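Local coordinates for cerato-platanin-like protein (Moniliophthora perniciosa, PDB 3SUL) that is of unknown function but belongs to the secreted cerato-platanins, small fungal proteins built on a double-psi beta barrel, at residues 29-33 and 34-38. Numbering follows the deposited sequence.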
ATOM      1  N   ASN A  29      10.831  10.161   7.294  1.00 17.24           N
ATOM      2  CA  ASN A  29      10.288   8.915   6.754  1.00 18.37           C
ATOM      3  C   ASN A  29       9.272   9.120   5.659  1.00 17.23           C
ATOM      4  O   ASN A  29       8.752   8.174   5.130  1.00 20.28           O
ATOM      5  CB  ASN A  29       9.646   8.139   7.872  1.00 17.42           C
ATOM      6  CG  ASN A  29      10.657   7.761   8.912  1.00 22.27           C
ATOM      7  OD1 ASN A  29      11.777   7.412   8.553  1.00 21.72           O
ATOM      8  ND2 ASN A  29      10.322   7.933  10.219  1.00 20.61           N
ATOM      9  N   GLY A  30       8.854  10.374   5.461  1.00 17.46           N
ATOM     10  CA  GLY A  30       7.761  10.627   4.562  1.00 15.88           C
ATOM     11  C   GLY A  30       8.189  10.475   3.121  1.00 13.85           C
ATOM     12  O   GLY A  30       9.327  10.704   2.802  1.00 15.13           O
ATOM     13  N   MET A  31       7.181  10.216   2.275  1.00 13.50           N
ATOM     14  CA  MET A  31       7.499   9.930   0.879  1.00 11.17           C
ATOM     15  C   MET A  31       7.865  11.209   0.212  1.00 13.01           C
ATOM     16  O   MET A  31       8.682  11.125  -0.720  1.00 13.62           O
ATOM     17  CB  MET A  31       6.289   9.305   0.222  1.00 11.22           C
ATOM     18  CG  MET A  31       5.837   7.985   0.930  1.00 12.88           C
ATOM     19  SD  MET A  31       7.142   6.798   0.816  1.00 18.61           S
ATOM     20  CE  MET A  31       7.065   6.454  -0.975  1.00 17.49           C
ATOM     21  N   LEU A  32       7.342  12.369   0.643  1.00 12.65           N
ATOM     22  CA  LEU A  32       7.804  13.659  -0.004  1.00 13.75           C
ATOM     23  C   LEU A  32       9.306  13.790   0.150  1.00 14.92           C
ATOM     24  O   LEU A  32      10.050  14.156  -0.783  1.00 14.04           O
ATOM     25  CB  LEU A  32       7.076  14.863   0.586  1.00 12.70           C
ATOM     26  CG  LEU A  32       5.570  14.827   0.405  1.00 13.63           C
ATOM     27  CD1 LEU A  32       4.919  15.893   1.274  1.00 15.24           C
ATOM     28  CD2 LEU A  32       5.164  15.055  -1.080  1.00 15.99           C
ATOM     29  N   THR A  33       9.809  13.569   1.379  1.00 13.08           N
ATOM     30  CA  THR A  33      11.199  13.726   1.666  1.00 15.77           C
ATOM     31  C   THR A  33      12.005  12.791   0.812  1.00 16.79           C
ATOM     32  O   THR A  33      13.108  13.112   0.447  1.00 19.67           O
ATOM     33  CB  THR A  33      11.387  13.487   3.138  1.00 16.00           C
ATOM     34  OG1 THR A  33      10.387  14.330   3.759  1.00 14.57           O
ATOM     35  CG2 THR A  33      12.814  13.915   3.565  1.00 17.28           C
ATOM     36  N   LYS A  34      11.445  11.625   0.561  1.00 17.08           N
ATOM     37  CA  LYS A  34      12.171  10.545  -0.172  1.00 18.09           C
ATOM     38  C   LYS A  34      12.040  10.805  -1.631  1.00 20.13           C
ATOM     39  O   LYS A  34      12.563  10.023  -2.416  1.00 23.25           O
ATOM     40  CB  LYS A  34      11.566   9.193   0.138  1.00 18.47           C
ATOM     41  CG  LYS A  34      11.818   8.828   1.576  1.00 14.55           C
ATOM     42  CD  LYS A  34      10.986   7.667   2.035  1.00 17.50           C
ATOM     43  CE  LYS A  34      11.567   7.234   3.377  1.00 18.58           C
ATOM     44  NZ  LYS A  34      10.613   6.361   4.183  1.00 20.24           N
ATOM     45  N   GLY A  35      11.381  11.912  -1.979  1.00 18.71           N
ATOM     46  CA  GLY A  35      11.426  12.427  -3.359  1.00 19.23           C
ATOM     47  C   GLY A  35      10.218  12.105  -4.203  1.00 18.58           C
ATOM     48  O   GLY A  35      10.254  12.284  -5.471  1.00 20.56           O
ATOM     49  N   TYR A  36       9.154  11.616  -3.554  1.00 16.80           N
ATOM     50  CA  TYR A  36       7.943  11.331  -4.234  1.00 15.98           C
ATOM     51  C   TYR A  36       6.902  12.345  -3.974  1.00 16.28           C
ATOM     52  O   TYR A  36       6.373  12.431  -2.874  1.00 18.32           O
ATOM     53  CB  TYR A  36       7.416   9.966  -3.798  1.00 16.64           C
ATOM     54  CG  TYR A  36       8.488   8.911  -3.982  1.00 15.08           C
ATOM     55  CD1 TYR A  36       8.718   8.335  -5.256  1.00 16.33           C
ATOM     56  CD2 TYR A  36       9.265   8.461  -2.914  1.00 12.23           C
ATOM     57  CE1 TYR A  36       9.706   7.397  -5.435  1.00 15.24           C
ATOM     58  CE2 TYR A  36      10.261   7.449  -3.099  1.00 16.11           C
ATOM     59  CZ  TYR A  36      10.456   6.915  -4.365  1.00 17.54           C
ATOM     60  OH  TYR A  36      11.391   5.925  -4.577  1.00 18.28           O
ATOM     61  N   SER A  37       6.499  13.068  -4.997  1.00 16.05           N
ATOM     62  CA  SER A  37       5.485  14.021  -4.740  1.00 16.02           C
ATOM     63  C   SER A  37       4.074  13.466  -4.683  1.00 14.46           C
ATOM     64  O   SER A  37       3.230  13.870  -3.813  1.00 15.61           O
ATOM     65  CB  SER A  37       5.617  15.164  -5.757  1.00 17.51           C
ATOM     66  OG  SER A  37       4.456  15.948  -5.611  1.00 26.51           O
ATOM     67  N   THR A  38       3.770  12.538  -5.593  1.00 14.27           N
ATOM     68  CA  THR A  38       2.448  11.913  -5.692  1.00 13.12           C
ATOM     69  C   THR A  38       2.527  10.403  -5.735  1.00 12.37           C
ATOM     70  O   THR A  38       3.608   9.792  -5.955  1.00 14.54           O
ATOM     71  CB  THR A  38       1.711  12.364  -6.927  1.00 13.30           C
ATOM     72  OG1 THR A  38       2.523  11.943  -8.012  1.00 16.00           O
ATOM     73  CG2 THR A  38       1.638  13.849  -7.007  1.00 14.50           C
TER
HETATM   74  O   HOH W   1      11.922   5.673   6.350  1.00 26.38           O
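Met31 and Tyr36 meet twice, once through their backbones and once through their side chains, and together they define a Schellman motif that closes the short helical turn of residues 31-33. Tyr36 N gives Met31 O a nearly straight hydrogen bond (2.9 Å, 161° at the hydrogen). Inside this loop lies the second bond of the motif, Gly35 N to Leu32 O at 2.9 Å, which also closes a type I beta turn. Gly35, having no side chain, takes the positive phi that reverses the chain without crowding the carbonyl before it. Further back, Lys34 N reaches Gly30 O at 3.2 Å and only weakly addresses Met31 O.

The apolar contact follows the same pairing. Met31 is folded at its middle torsions (chi2 -62°), which swings its methyl CE to within 3.6 Å of Tyr36 CD2, while Met31 O lies at the edge of that ring, near its plane. The Met31 side chain also touches Val78 and Val80 of strand 73-80. Separately, Leu32 makes a CA-H...O contact, its CA lying 3.4 Å from Tyr36 O.

Charge enters through Lys34, whose chain, extended beyond CG, runs back over the carbonyls of Gly30 and Asn29. Its NZ donates to Asn29 O at 2.8 Å from above the carbonyl plane (48° out of it), and a water that accepts from Lys34 NZ at 2.6 Å donates to Asn29 OD1. The amide nitrogen ND2 of Asn29 is held by Glu58.

In this loop between strands 4-8 and 45-49, then, backbone N-H groups of residues 34-36 take up the carbonyls of Gly30, Met31 and Leu32, and a lysine ammonium takes up that of Asn29, just before the turn; its positive charge would be eased by the carbonyl and water oxygens it engages.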